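Local coordinates for protein Alp7A (PDB 5EC0) that binds ADP and, as a bacterial actin-like protein linked to plasmid segregation, probably builds cytoskeletal filaments that partition plasmid DNA, at residues 2-7 with 375-380; 15-20 with 102-107; 176-181 with 367-372; 186-191 with 225-230; 276-281 with 294-299. All coordinates share one frame; numbering follows the deposited sequence.

Interaction 1. Residues 2-7 with 375-380; sequences NISRMN and AEQVKK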
# COMPACT_ATOMS: atom_id res chain seq x y z
N ASN A 2 -9.19 22.67 3.95
CA ASN A 2 -7.91 22.43 4.60
C ASN A 2 -7.75 21.01 5.15
O ASN A 2 -8.58 20.53 5.91
CB ASN A 2 -7.70 23.43 5.73
CG ASN A 2 -6.46 23.13 6.52
OD1 ASN A 2 -5.35 23.38 6.05
ND2 ASN A 2 -6.63 22.54 7.70
N ILE A 3 -6.66 20.36 4.75
CA ILE A 3 -6.31 19.01 5.19
C ILE A 3 -5.07 19.03 6.08
O ILE A 3 -4.04 19.58 5.69
CB ILE A 3 -6.03 18.09 4.00
CG1 ILE A 3 -7.29 17.85 3.19
CG2 ILE A 3 -5.43 16.75 4.46
CD1 ILE A 3 -7.01 17.04 1.95
N SER A 4 -5.14 18.41 7.26
CA SER A 4 -4.03 18.46 8.21
C SER A 4 -2.95 17.43 7.88
O SER A 4 -1.76 17.75 7.88
CB SER A 4 -4.52 18.25 9.64
OG SER A 4 -5.43 19.27 10.00
N ARG A 5 -3.37 16.19 7.63
CA ARG A 5 -2.45 15.09 7.40
C ARG A 5 -2.89 14.26 6.20
O ARG A 5 -4.05 13.83 6.12
CB ARG A 5 -2.36 14.17 8.64
CG ARG A 5 -2.01 14.88 9.95
CD ARG A 5 -2.01 13.91 11.16
NE ARG A 5 -3.12 12.94 11.08
CZ ARG A 5 -4.37 13.20 11.43
NH1 ARG A 5 -4.69 14.40 11.90
NH2 ARG A 5 -5.31 12.27 11.31
N MET A 6 -1.99 14.05 5.26
CA MET A 6 -2.29 13.13 4.18
C MET A 6 -1.13 12.15 3.97
O MET A 6 -0.01 12.55 3.66
CB MET A 6 -2.60 13.87 2.89
CG MET A 6 -2.81 12.92 1.72
SD MET A 6 -3.49 13.79 0.32
CE MET A 6 -3.72 12.45 -0.85
N ASN A 7 -1.45 10.87 4.14
CA ASN A 7 -0.49 9.79 4.08
C ASN A 7 -0.81 8.83 2.94
O ASN A 7 -1.94 8.37 2.82
CB ASN A 7 -0.48 9.04 5.41
CG ASN A 7 -0.01 9.93 6.56
OD1 ASN A 7 1.07 10.55 6.49
ND2 ASN A 7 -0.81 10.01 7.60
N ALA A 375 2.74 12.38 15.28
CA ALA A 375 3.83 12.83 16.13
C ALA A 375 4.33 14.15 15.58
O ALA A 375 4.61 15.09 16.33
CB ALA A 375 4.94 11.80 16.18
N GLU A 376 4.38 14.24 14.26
CA GLU A 376 4.78 15.48 13.62
C GLU A 376 3.80 16.61 13.95
O GLU A 376 4.22 17.73 14.26
CB GLU A 376 4.89 15.30 12.11
CG GLU A 376 5.42 16.54 11.41
CD GLU A 376 6.89 16.77 11.67
OE1 GLU A 376 7.61 15.79 11.96
OE2 GLU A 376 7.33 17.94 11.59
N GLN A 377 2.51 16.31 13.90
CA GLN A 377 1.46 17.28 14.19
C GLN A 377 1.54 17.77 15.64
O GLN A 377 1.29 18.94 15.91
CB GLN A 377 0.07 16.68 13.91
CG GLN A 377 -1.02 17.72 13.59
CD GLN A 377 -2.45 17.15 13.52
OE1 GLN A 377 -2.66 15.93 13.48
NE2 GLN A 377 -3.44 18.04 13.52
N VAL A 378 1.86 16.87 16.57
CA VAL A 378 2.04 17.25 17.97
C VAL A 378 3.25 18.17 18.13
O VAL A 378 3.22 19.16 18.85
CB VAL A 378 2.22 16.00 18.87
CG1 VAL A 378 2.68 16.40 20.28
CG2 VAL A 378 0.94 15.20 18.91
N LYS A 379 4.32 17.81 17.42
CA LYS A 379 5.57 18.56 17.44
C LYS A 379 5.36 19.98 16.92
O LYS A 379 5.97 20.93 17.41
CB LYS A 379 6.61 17.83 16.59
CG LYS A 379 8.04 18.12 16.94
CD LYS A 379 8.96 17.56 15.87
CE LYS A 379 10.18 18.44 15.66
NZ LYS A 379 10.89 18.09 14.40
N LYS A 380 4.50 20.11 15.92
CA LYS A 380 4.22 21.40 15.33
C LYS A 380 3.50 22.30 16.33
O LYS A 380 3.91 23.43 16.55
CB LYS A 380 3.38 21.25 14.05
CG LYS A 380 3.38 22.48 13.16
CD LYS A 380 2.33 22.36 12.05
CE LYS A 380 2.26 23.63 11.20
NZ LYS A 380 1.15 23.56 10.20
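Arg5 reaches Gln377 where strand 2-10, just past the corner the chain turns at Ser4, runs beside the long C-terminal helix 364-386 of this actin-like fold. The two CA atoms are 8.1 Å apart, so side chains bridge the gap. From CB, which points at the helix, the arginine chain passes the glutamine amide almost at a right angle. Its CG lies 3.7 Å from Gln377 OE1, and its CD comes to 3.1 Å from the same oxygen. A bend at chi3 (-40°) then curls the chain round that oxygen: NE stays 3.9 Å from Gln377 OE1, and NH1 swings back to 3.0 Å from it. This last approach is a hydrogen bond, NH1 donating, bent to 139° at the hydrogen. Although guanidinium and amide planes are only 21° apart, the bond lies in neither, since OE1 sits near the guanidinium edge but tilted from its plane, and NH1 is likewise tilted from the carbonyl plane. At its other end the guanidinium is held by a salt bridge from NH2 to Glu370, about two turns earlier on the same helix. With a neutral amide at NH1 and a carboxylate at NH2, the group is probably restrained from turning at this surface contact. Gln377 reaches out with its chain extended beyond CG, which carries the second amide atom to the strand as well: NE2 rests 4.0 Å from Ser4 CB.

Interaction 2. Residues 15-20 with 102-107; sequences YMNLID and LAATAY
Tyr15 of strand 14-19 and Ala104 of helix 95-112 join the first beta hairpin of the actin-like fold to the helix packed on one face of its sheet. The hairpin connects strand 2-10 to strand 14-19, and its turn carries Asn12 and Ser13, which bind ADP; the Tyr15 side chain lies about 9 Å from the nucleotide. The phenol is laid toward the helix by a first torsion that sets CG opposite the backbone N (chi1 167°). Its outer end does the touching: Tyr15 OH is 3.1 Å from Ala104 CB, and Tyr15 CE1 is 3.5 Å from the same methyl. CZ is equally near, so the methyl meets the hydroxyl-bearing end of the ring, at an oblique approach. The hydroxyl pays for this position, being buried with no polar partner anywhere in the model.

In actin-related domains a sheet is covered by helices on both faces, and the alternation along this strand fits that plan. Tyr15, Asn17 and Ile19 direct their CB atoms at helix 95-112, while Met16 and Leu18 pack against helix 364-386 instead. The backbones come closest at Asn17 and Ala104, whose CA atoms are 8.5 Å apart. With only a methyl on the helix at this point, the spacing is bridged mainly from the strand. Farther along, Ile19 gives up some surface to the helix, its CD1 lying 4.8 Å from the carbonyl O of Ala104.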
# COMPACT_ATOMS: atom_id res chain seq x y z
N TYR A 15 -3.32 1.90 -4.68
CA TYR A 15 -3.06 3.19 -4.06
C TYR A 15 -3.92 3.26 -2.80
O TYR A 15 -5.11 3.02 -2.87
CB TYR A 15 -3.41 4.32 -5.04
CG TYR A 15 -3.48 5.70 -4.43
CD1 TYR A 15 -4.63 6.13 -3.76
CD2 TYR A 15 -2.42 6.57 -4.52
CE1 TYR A 15 -4.70 7.39 -3.20
CE2 TYR A 15 -2.48 7.85 -3.97
CZ TYR A 15 -3.62 8.25 -3.30
OH TYR A 15 -3.69 9.50 -2.76
N MET A 16 -3.32 3.59 -1.65
CA MET A 16 -4.09 3.70 -0.41
C MET A 16 -3.67 4.96 0.29
O MET A 16 -2.49 5.34 0.25
CB MET A 16 -3.86 2.48 0.50
CG MET A 16 -3.83 1.12 -0.23
SD MET A 16 -3.57 -0.23 0.91
CE MET A 16 -2.02 0.28 1.62
N ASN A 17 -4.62 5.62 0.94
CA ASN A 17 -4.19 6.85 1.56
C ASN A 17 -5.06 7.11 2.80
O ASN A 17 -6.23 6.71 2.86
CB ASN A 17 -4.27 8.00 0.53
CG ASN A 17 -5.70 8.36 0.18
OD1 ASN A 17 -6.43 8.91 1.01
ND2 ASN A 17 -6.20 7.74 -0.86
N LEU A 18 -4.52 7.81 3.78
CA LEU A 18 -5.36 8.31 4.86
C LEU A 18 -5.37 9.83 4.81
O LEU A 18 -4.31 10.48 4.82
CB LEU A 18 -4.86 7.83 6.22
CG LEU A 18 -4.92 6.36 6.62
CD1 LEU A 18 -3.93 6.09 7.77
CD2 LEU A 18 -6.33 6.05 7.06
N ILE A 19 -6.56 10.41 4.76
CA ILE A 19 -6.70 11.85 4.73
C ILE A 19 -7.47 12.29 5.95
O ILE A 19 -8.65 11.97 6.07
CB ILE A 19 -7.42 12.33 3.45
CG1 ILE A 19 -6.68 11.80 2.21
CG2 ILE A 19 -7.49 13.82 3.43
CD1 ILE A 19 -7.42 12.01 0.92
N ASP A 20 -6.79 13.02 6.83
CA ASP A 20 -7.27 13.34 8.18
C ASP A 20 -7.95 12.14 8.83
O ASP A 20 -9.03 12.26 9.38
CB ASP A 20 -8.21 14.54 8.15
CG ASP A 20 -7.49 15.86 7.88
OD1 ASP A 20 -6.27 15.93 8.17
OD2 ASP A 20 -8.13 16.81 7.38
N LEU A 102 -3.32 13.39 -7.36
CA LEU A 102 -4.16 14.54 -7.72
C LEU A 102 -5.63 14.16 -7.81
O LEU A 102 -6.50 14.86 -7.29
CB LEU A 102 -3.71 15.14 -9.05
CG LEU A 102 -2.35 15.83 -9.14
CD1 LEU A 102 -2.08 16.28 -10.58
CD2 LEU A 102 -2.28 17.01 -8.16
N ALA A 103 -5.89 13.04 -8.48
CA ALA A 103 -7.23 12.50 -8.62
C ALA A 103 -7.81 12.07 -7.27
O ALA A 103 -8.97 12.34 -6.97
CB ALA A 103 -7.23 11.31 -9.60
N ALA A 104 -6.98 11.43 -6.45
CA ALA A 104 -7.38 11.05 -5.10
C ALA A 104 -7.80 12.27 -4.29
O ALA A 104 -8.88 12.28 -3.69
CB ALA A 104 -6.24 10.30 -4.37
N THR A 105 -6.96 13.30 -4.28
CA THR A 105 -7.24 14.52 -3.53
C THR A 105 -8.54 15.19 -4.05
O THR A 105 -9.34 15.69 -3.27
CB THR A 105 -6.07 15.51 -3.63
OG1 THR A 105 -4.85 14.89 -3.21
CG2 THR A 105 -6.35 16.75 -2.78
N ALA A 106 -8.73 15.20 -5.37
CA ALA A 106 -9.92 15.82 -5.96
C ALA A 106 -11.16 15.02 -5.58
O ALA A 106 -12.24 15.59 -5.33
CB ALA A 106 -9.78 15.91 -7.47
N TYR A 107 -11.01 13.70 -5.51
CA TYR A 107 -12.10 12.84 -5.08
C TYR A 107 -12.51 13.13 -3.64
O TYR A 107 -13.70 13.26 -3.33
CB TYR A 107 -11.70 11.37 -5.20
CG TYR A 107 -12.69 10.48 -4.50
CD1 TYR A 107 -14.00 10.38 -4.94
CD2 TYR A 107 -12.31 9.76 -3.37
CE1 TYR A 107 -14.91 9.57 -4.29
CE2 TYR A 107 -13.22 8.95 -2.71
CZ TYR A 107 -14.52 8.86 -3.18
OH TYR A 107 -15.42 8.06 -2.53

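Interaction 3. Residues 176-181 with 367-372; sequences ACRIES and YGLEVL
Two torsions bring Arg178 across Leu369 and Leu372: chi1 (-51°) places CG beside the backbone N, and a bend at chi2 (-55°) lays the guanidinium beneath Leu372. The aliphatic root meets Leu369, whose CB does not aim at the strand but whose tip comes nearer. Leu369 CD2 is 3.5 Å from Arg178 CG, and the same methyl lies 3.9 Å from Arg178 CB. Leu372 takes the outer half of the chain. Its CD1 sits over one face of the guanidinium, 3.9 Å above the plane and displaced toward the rim, which puts it 3.9 Å from NE and 4.1 Å from CZ. The flat group is thus covered by a methyl while its N-H bonds remain available for polar partners: NE donates to Gln126 OE1 on strand 119-129, and NH2 makes a weak hydrogen bond to Tyr124 OH. With alanine in place of Arg178, Leu372 CD1 would probably lose its partner and Leu369 CD2 keep only CB, while Gln126 OE1 would be left without its NE donor. The neighbouring Cys177 points its CB away from this helix. Strand 166-179 therefore faces helix 364-386 with Arg178 and helix 140-149 with Cys177 and Ile179, Arg178 and Leu369 being aligned at a CA separation of 7.8 Å, as in the helix-covered sheets of the actin-like ATPase fold.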
# COMPACT_ATOMS: atom_id res chain seq x y z
N ALA A 176 7.09 14.85 3.25
CA ALA A 176 8.19 13.97 3.62
C ALA A 176 8.00 12.57 3.02
O ALA A 176 6.88 12.15 2.71
CB ALA A 176 8.34 13.89 5.15
N CYS A 177 9.11 11.87 2.83
CA CYS A 177 9.08 10.53 2.25
C CYS A 177 9.86 9.56 3.14
O CYS A 177 11.04 9.79 3.40
CB CYS A 177 9.66 10.54 0.84
SG CYS A 177 9.60 8.93 0.07
N ARG A 178 9.20 8.51 3.61
CA ARG A 178 9.80 7.51 4.50
C ARG A 178 10.22 6.27 3.71
O ARG A 178 10.17 6.27 2.49
CB ARG A 178 8.82 7.12 5.61
CG ARG A 178 8.21 8.29 6.35
CD ARG A 178 9.25 9.26 6.95
NE ARG A 178 8.53 10.35 7.61
CZ ARG A 178 9.02 11.14 8.55
NH1 ARG A 178 10.27 11.00 8.97
NH2 ARG A 178 8.25 12.09 9.07
N ILE A 179 10.64 5.23 4.41
CA ILE A 179 11.04 3.98 3.77
C ILE A 179 9.98 2.92 3.99
O ILE A 179 9.72 2.55 5.16
CB ILE A 179 12.40 3.44 4.32
CG1 ILE A 179 13.49 4.51 4.21
CG2 ILE A 179 12.84 2.17 3.57
CD1 ILE A 179 14.69 4.25 5.11
N GLU A 180 9.38 2.43 2.91
CA GLU A 180 8.45 1.30 2.98
C GLU A 180 9.03 0.13 3.77
O GLU A 180 10.24 -0.08 3.77
CB GLU A 180 8.07 0.80 1.57
CG GLU A 180 6.81 1.41 1.01
CD GLU A 180 6.46 0.86 -0.37
OE1 GLU A 180 6.41 -0.37 -0.54
OE2 GLU A 180 6.24 1.68 -1.28
N SER A 181 8.14 -0.61 4.44
CA SER A 181 8.47 -1.80 5.24
C SER A 181 9.13 -1.43 6.56
O SER A 181 8.70 -1.89 7.63
CB SER A 181 9.36 -2.76 4.44
OG SER A 181 8.88 -2.90 3.11
N TYR A 367 -0.25 2.82 8.17
CA TYR A 367 -0.49 3.08 9.58
C TYR A 367 0.76 3.63 10.26
O TYR A 367 0.67 4.46 11.16
CB TYR A 367 -0.97 1.81 10.28
CG TYR A 367 -2.45 1.56 10.12
CD1 TYR A 367 -3.22 2.35 9.27
CD2 TYR A 367 -3.10 0.55 10.84
CE1 TYR A 367 -4.58 2.14 9.12
CE2 TYR A 367 -4.46 0.35 10.71
CZ TYR A 367 -5.19 1.14 9.85
OH TYR A 367 -6.55 0.93 9.72
N GLY A 368 1.91 3.15 9.81
CA GLY A 368 3.18 3.65 10.28
C GLY A 368 3.35 5.10 9.88
O GLY A 368 3.80 5.92 10.67
N LEU A 369 2.97 5.43 8.64
CA LEU A 369 2.95 6.83 8.23
C LEU A 369 2.00 7.62 9.12
O LEU A 369 2.31 8.73 9.55
CB LEU A 369 2.55 6.99 6.77
CG LEU A 369 3.52 6.54 5.69
CD1 LEU A 369 3.03 6.95 4.28
CD2 LEU A 369 4.96 7.05 5.96
N GLU A 370 0.82 7.07 9.38
CA GLU A 370 -0.18 7.79 10.16
C GLU A 370 0.38 8.17 11.55
O GLU A 370 0.27 9.31 11.99
CB GLU A 370 -1.46 6.96 10.28
CG GLU A 370 -2.58 7.64 11.08
CD GLU A 370 -3.15 8.90 10.43
OE1 GLU A 370 -2.98 9.08 9.20
OE2 GLU A 370 -3.77 9.72 11.15
N VAL A 371 1.01 7.20 12.22
CA VAL A 371 1.66 7.43 13.51
C VAL A 371 2.70 8.55 13.41
O VAL A 371 2.75 9.44 14.26
CB VAL A 371 2.35 6.14 14.03
CG1 VAL A 371 3.41 6.46 15.12
CG2 VAL A 371 1.34 5.12 14.53
N LEU A 372 3.53 8.51 12.37
CA LEU A 372 4.54 9.56 12.22
C LEU A 372 3.89 10.93 11.99
O LEU A 372 4.40 11.94 12.46
CB LEU A 372 5.52 9.22 11.10
CG LEU A 372 6.50 8.11 11.49
CD1 LEU A 372 7.52 7.85 10.39
CD2 LEU A 372 7.20 8.43 12.85

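Interaction 4. Residues 186-191 with 225-230; sequences WAIKKN and AGLKPP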
# COMPACT_ATOMS: atom_id res chain seq x y z
N TRP A 186 6.49 1.67 13.14
CA TRP A 186 5.84 2.65 14.00
C TRP A 186 4.40 2.26 14.31
O TRP A 186 3.87 2.63 15.36
CB TRP A 186 5.93 4.05 13.39
CG TRP A 186 7.32 4.57 13.53
CD1 TRP A 186 8.27 4.67 12.55
CD2 TRP A 186 7.97 4.98 14.76
NE1 TRP A 186 9.44 5.14 13.07
CE2 TRP A 186 9.29 5.34 14.42
CE3 TRP A 186 7.55 5.08 16.09
CZ2 TRP A 186 10.21 5.82 15.38
CZ3 TRP A 186 8.46 5.56 17.05
CH2 TRP A 186 9.77 5.92 16.68
N ALA A 187 3.78 1.48 13.42
CA ALA A 187 2.41 1.02 13.67
C ALA A 187 2.39 -0.10 14.72
O ALA A 187 1.37 -0.35 15.33
CB ALA A 187 1.73 0.56 12.36
N ILE A 188 3.53 -0.75 14.92
CA ILE A 188 3.69 -1.73 15.99
C ILE A 188 4.12 -1.06 17.32
O ILE A 188 3.70 -1.46 18.42
CB ILE A 188 4.75 -2.80 15.60
CG1 ILE A 188 4.42 -3.45 14.24
CG2 ILE A 188 4.95 -3.83 16.74
CD1 ILE A 188 3.05 -4.16 14.19
N LYS A 189 4.96 -0.04 17.23
CA LYS A 189 5.53 0.60 18.41
C LYS A 189 4.51 1.46 19.14
O LYS A 189 4.43 1.44 20.38
CB LYS A 189 6.74 1.46 18.03
CG LYS A 189 7.89 0.68 17.35
CD LYS A 189 8.97 1.62 16.79
CE LYS A 189 9.74 2.34 17.90
NZ LYS A 189 10.55 1.39 18.75
N LYS A 190 3.73 2.21 18.37
CA LYS A 190 2.79 3.19 18.90
C LYS A 190 1.38 3.03 18.32
O LYS A 190 1.22 2.53 17.20
CB LYS A 190 3.28 4.61 18.58
CG LYS A 190 4.69 4.92 19.05
CD LYS A 190 4.70 5.31 20.50
CE LYS A 190 5.69 6.43 20.78
NZ LYS A 190 5.50 6.92 22.17
N ASN A 191 0.37 3.48 19.06
CA ASN A 191 -0.96 3.67 18.48
C ASN A 191 -1.10 5.12 17.98
O ASN A 191 -0.17 5.92 18.10
CB ASN A 191 -2.06 3.31 19.49
CG ASN A 191 -2.03 4.19 20.74
OD1 ASN A 191 -1.41 5.25 20.77
ND2 ASN A 191 -2.71 3.74 21.77
N ALA A 225 16.77 -5.28 18.57
CA ALA A 225 15.90 -5.44 19.73
C ALA A 225 15.17 -4.17 20.16
O ALA A 225 15.78 -3.13 20.33
CB ALA A 225 16.72 -6.00 20.91
N GLY A 226 13.86 -4.26 20.35
CA GLY A 226 13.07 -3.08 20.69
C GLY A 226 12.57 -2.30 19.47
O GLY A 226 12.20 -1.14 19.59
N LEU A 227 12.56 -2.95 18.31
CA LEU A 227 12.06 -2.33 17.07
C LEU A 227 12.75 -1.00 16.78
O LEU A 227 12.11 -0.01 16.40
CB LEU A 227 10.53 -2.15 17.15
CG LEU A 227 9.75 -3.43 17.48
CD1 LEU A 227 8.27 -3.15 17.65
CD2 LEU A 227 9.98 -4.53 16.44
N LYS A 228 14.07 -1.00 16.95
CA LYS A 228 14.91 0.18 16.77
C LYS A 228 15.26 0.33 15.30
O LYS A 228 15.04 -0.60 14.53
CB LYS A 228 16.17 0.07 17.65
CG LYS A 228 15.86 0.17 19.14
CD LYS A 228 17.06 -0.16 20.02
CE LYS A 228 16.69 -0.05 21.50
NZ LYS A 228 16.02 1.25 21.79
N PRO A 229 15.80 1.50 14.90
CA PRO A 229 16.09 1.65 13.47
C PRO A 229 17.14 0.64 12.99
O PRO A 229 17.98 0.21 13.77
CB PRO A 229 16.63 3.09 13.37
CG PRO A 229 16.17 3.78 14.59
CD PRO A 229 16.10 2.73 15.66
N PRO A 230 17.07 0.26 11.71
CA PRO A 230 18.07 -0.63 11.11
C PRO A 230 19.47 -0.06 11.30
O PRO A 230 19.61 1.16 11.29
CB PRO A 230 17.68 -0.67 9.63
CG PRO A 230 16.23 -0.29 9.62
CD PRO A 230 16.04 0.68 10.74
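Ile188 and Lys189, at the end of helix 185-189, grip Leu227 in the loop between strands 218-223 and 236-239. The contact joins this short helix, which follows strand 166-179 of the first sheet, to a loop of the second, five-stranded sheet of the actin-like fold, away from the ADP site. The apolar part centres on one methyl: Leu227 CD1 lies 3.5 Å from Ile188 CG2 and 3.9 Å from Lys189 CG. The Ile188 and Leu227 chains meet at about a right angle, whereas those of Lys189 and Leu227 slide past each other in opposite directions, so the lysine's methylenes run alongside the leucine. Within the helix, Lys189 CD also rests 3.8 Å above the Trp186 ring, toward its rim. Phe210 and Val208 of strand 207-213 also pack on Leu227.

The polar part depends on two bends in the lysine, at chi3 (68°) and chi4 (65°), which fold the ammonium back onto the loop backbone. NZ donates a hydrogen bond to Leu227 O at 3.1 Å, coming from above the carbonyl plane (64° out of it), not along a lone pair. Its distance to Gly226 O is also 3.1 Å. Arg185 NH1 is a second donor to Leu227 O.

The loop's own shape matters here: Gly226 has backbone angles at which a side chain would be jammed against the preceding carbonyl oxygen. Replacing Lys189 by an alanine would probably leave Leu227 O dependent on Arg185 and uncover the flank of Leu227 that the methylenes now line.

The two cationic donors gathered at one peptide oxygen would be expected to polarise that carbonyl.

Interaction 5. Residues 276-281 with 294-299; sequences TKMERR and IIKKSL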
# COMPACT_ATOMS: atom_id res chain seq x y z
N THR A 276 -13.85 -21.55 5.72
CA THR A 276 -13.60 -22.98 5.59
C THR A 276 -13.74 -23.48 4.15
O THR A 276 -13.02 -24.38 3.72
CB THR A 276 -14.57 -23.79 6.47
OG1 THR A 276 -15.89 -23.23 6.36
CG2 THR A 276 -14.13 -23.73 7.93
N LYS A 277 -14.68 -22.90 3.42
CA LYS A 277 -14.92 -23.30 2.04
C LYS A 277 -14.63 -22.13 1.11
O LYS A 277 -15.17 -21.03 1.30
CB LYS A 277 -16.36 -23.79 1.87
CG LYS A 277 -16.50 -25.06 1.03
CD LYS A 277 -17.94 -25.57 1.00
CE LYS A 277 -18.00 -27.03 0.60
NZ LYS A 277 -19.39 -27.59 0.61
N MET A 278 -13.77 -22.34 0.13
CA MET A 278 -13.51 -21.33 -0.88
C MET A 278 -14.31 -21.68 -2.14
O MET A 278 -13.88 -22.50 -2.96
CB MET A 278 -12.01 -21.21 -1.17
CG MET A 278 -11.19 -20.98 0.09
SD MET A 278 -9.44 -20.62 -0.17
CE MET A 278 -9.54 -19.14 -1.19
N GLU A 279 -15.48 -21.06 -2.26
CA GLU A 279 -16.45 -21.44 -3.29
C GLU A 279 -16.59 -20.40 -4.39
O GLU A 279 -16.79 -19.22 -4.13
CB GLU A 279 -17.81 -21.71 -2.65
CG GLU A 279 -17.88 -23.02 -1.89
CD GLU A 279 -19.27 -23.64 -1.91
OE1 GLU A 279 -20.14 -23.18 -1.13
OE2 GLU A 279 -19.50 -24.58 -2.70
N ARG A 280 -16.47 -20.88 -5.63
CA ARG A 280 -16.62 -20.06 -6.82
C ARG A 280 -18.06 -20.16 -7.33
O ARG A 280 -18.61 -21.27 -7.44
CB ARG A 280 -15.61 -20.50 -7.89
CG ARG A 280 -15.65 -19.75 -9.22
CD ARG A 280 -15.34 -18.28 -9.03
NE ARG A 280 -14.76 -17.68 -10.23
CZ ARG A 280 -14.47 -16.38 -10.35
NH1 ARG A 280 -14.71 -15.54 -9.35
NH2 ARG A 280 -13.94 -15.92 -11.48
N ARG A 281 -18.64 -18.99 -7.62
CA ARG A 281 -20.08 -18.83 -7.88
C ARG A 281 -20.41 -18.29 -9.28
O ARG A 281 -20.44 -17.08 -9.47
CB ARG A 281 -20.72 -17.85 -6.85
CG ARG A 281 -20.16 -17.82 -5.40
CD ARG A 281 -20.31 -19.15 -4.81
NE ARG A 281 -21.48 -19.80 -5.37
CZ ARG A 281 -21.71 -21.09 -5.31
NH1 ARG A 281 -20.78 -21.85 -4.78
NH2 ARG A 281 -22.81 -21.62 -5.84
N ILE A 294 -7.33 -26.91 -3.72
CA ILE A 294 -6.38 -26.51 -4.74
C ILE A 294 -5.65 -25.25 -4.30
O ILE A 294 -4.44 -25.10 -4.49
CB ILE A 294 -7.08 -26.27 -6.10
CG1 ILE A 294 -7.55 -27.61 -6.68
CG2 ILE A 294 -6.16 -25.53 -7.07
CD1 ILE A 294 -8.14 -27.50 -8.05
N ILE A 295 -6.40 -24.35 -3.68
CA ILE A 295 -5.86 -23.06 -3.34
C ILE A 295 -4.98 -23.10 -2.08
O ILE A 295 -3.85 -22.62 -2.11
CB ILE A 295 -7.00 -22.06 -3.18
CG1 ILE A 295 -7.67 -21.86 -4.55
CG2 ILE A 295 -6.47 -20.76 -2.64
CD1 ILE A 295 -8.78 -20.87 -4.57
N LYS A 296 -5.46 -23.70 -0.99
CA LYS A 296 -4.65 -23.74 0.24
C LYS A 296 -3.35 -24.49 -0.01
O LYS A 296 -2.31 -24.15 0.56
CB LYS A 296 -5.42 -24.38 1.40
CG LYS A 296 -6.69 -23.64 1.75
CD LYS A 296 -7.09 -23.78 3.21
CE LYS A 296 -8.32 -22.91 3.51
NZ LYS A 296 -8.58 -22.70 4.96
N LYS A 297 -3.40 -25.49 -0.88
CA LYS A 297 -2.21 -26.26 -1.23
C LYS A 297 -1.20 -25.37 -1.96
O LYS A 297 -0.02 -25.35 -1.61
CB LYS A 297 -2.58 -27.47 -2.08
CG LYS A 297 -1.41 -28.33 -2.51
CD LYS A 297 -1.91 -29.61 -3.17
CE LYS A 297 -0.80 -30.33 -3.92
NZ LYS A 297 -1.29 -31.60 -4.53
N SER A 298 -1.68 -24.62 -2.95
CA SER A 298 -0.81 -23.70 -3.67
C SER A 298 -0.24 -22.59 -2.77
O SER A 298 0.93 -22.20 -2.91
CB SER A 298 -1.56 -23.06 -4.84
OG SER A 298 -0.67 -22.28 -5.62
N LEU A 299 -1.06 -22.09 -1.86
CA LEU A 299 -0.61 -21.05 -0.95
C LEU A 299 0.44 -21.59 0.02
O LEU A 299 1.34 -20.86 0.44
CB LEU A 299 -1.78 -20.45 -0.18
CG LEU A 299 -2.74 -19.60 -1.02
CD1 LEU A 299 -3.75 -18.87 -0.11
CD2 LEU A 299 -1.97 -18.60 -1.89
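Met278 meets Ile295 and Lys296 where the lead-in to a two-stranded antiparallel hairpin, strands 279-281 and 288-290, lies against helix 292-313. Position and topology are consistent with the helical lobe that closes over the nucleotide cleft in actin-like proteins; the Met278 side chain is about 10 Å from ADP. Met278, which gives up the largest area, aims its CB at the helix and keeps its chain extended until chi3 (59°), where the terminal methyl turns. That turn presses CE against the isoleucine: Met278 CE is 3.8 Å from Ile295 CG2 and 3.9 Å from Ile295 CD1. The sulfur takes part as well, SD standing 3.9 Å from Ile295 CG2. Ile295 thus offers both branches, CG2 and the CD1 end of CG1, to a single methyl. Phe268 of helix 262-272, the helix that also carries the ADP-binding residues Glu266 and Tyr270, packs on both Met278 and Ile295 and so extends this apolar cluster. The Met278 backbone is tied down separately, by a hydrogen bond from its N to Thr292 OG1 at the start of the helix. Lys296 contributes its aliphatic stem, while its ammonium is engaged in a salt bridge to Glu336. The stem's approach is looser than that of the isoleucine, with Lys296 CE 4.5 Å from Met278 SD.

How the interactions relate
Interactions 1, 2 and 3 reach the same mixed sheet, and their centres lie 13 to 16 Å apart. Helix 364-386 serves interactions 1 and 3, whereas interaction 2 uses helix 95-112. Strands 2-10 and 14-19 are neighbours, bonded from Leu18 N to Asn7 O at 2.8 Å. Interaction 4, 12 Å from interaction 3, follows on through helix 185-189, where Ala187 packs on Tyr367. Interaction 5 stands alone, 34 to 43 Å from the others' centres. Interaction 1 brackets the rest, pairing the chain's first strand with its last helix; interactions 4 and 5 come in series within the span of interaction 3. Side chains of interactions 2 and 5 come within about 10 Å of ADP, nearer than the rest.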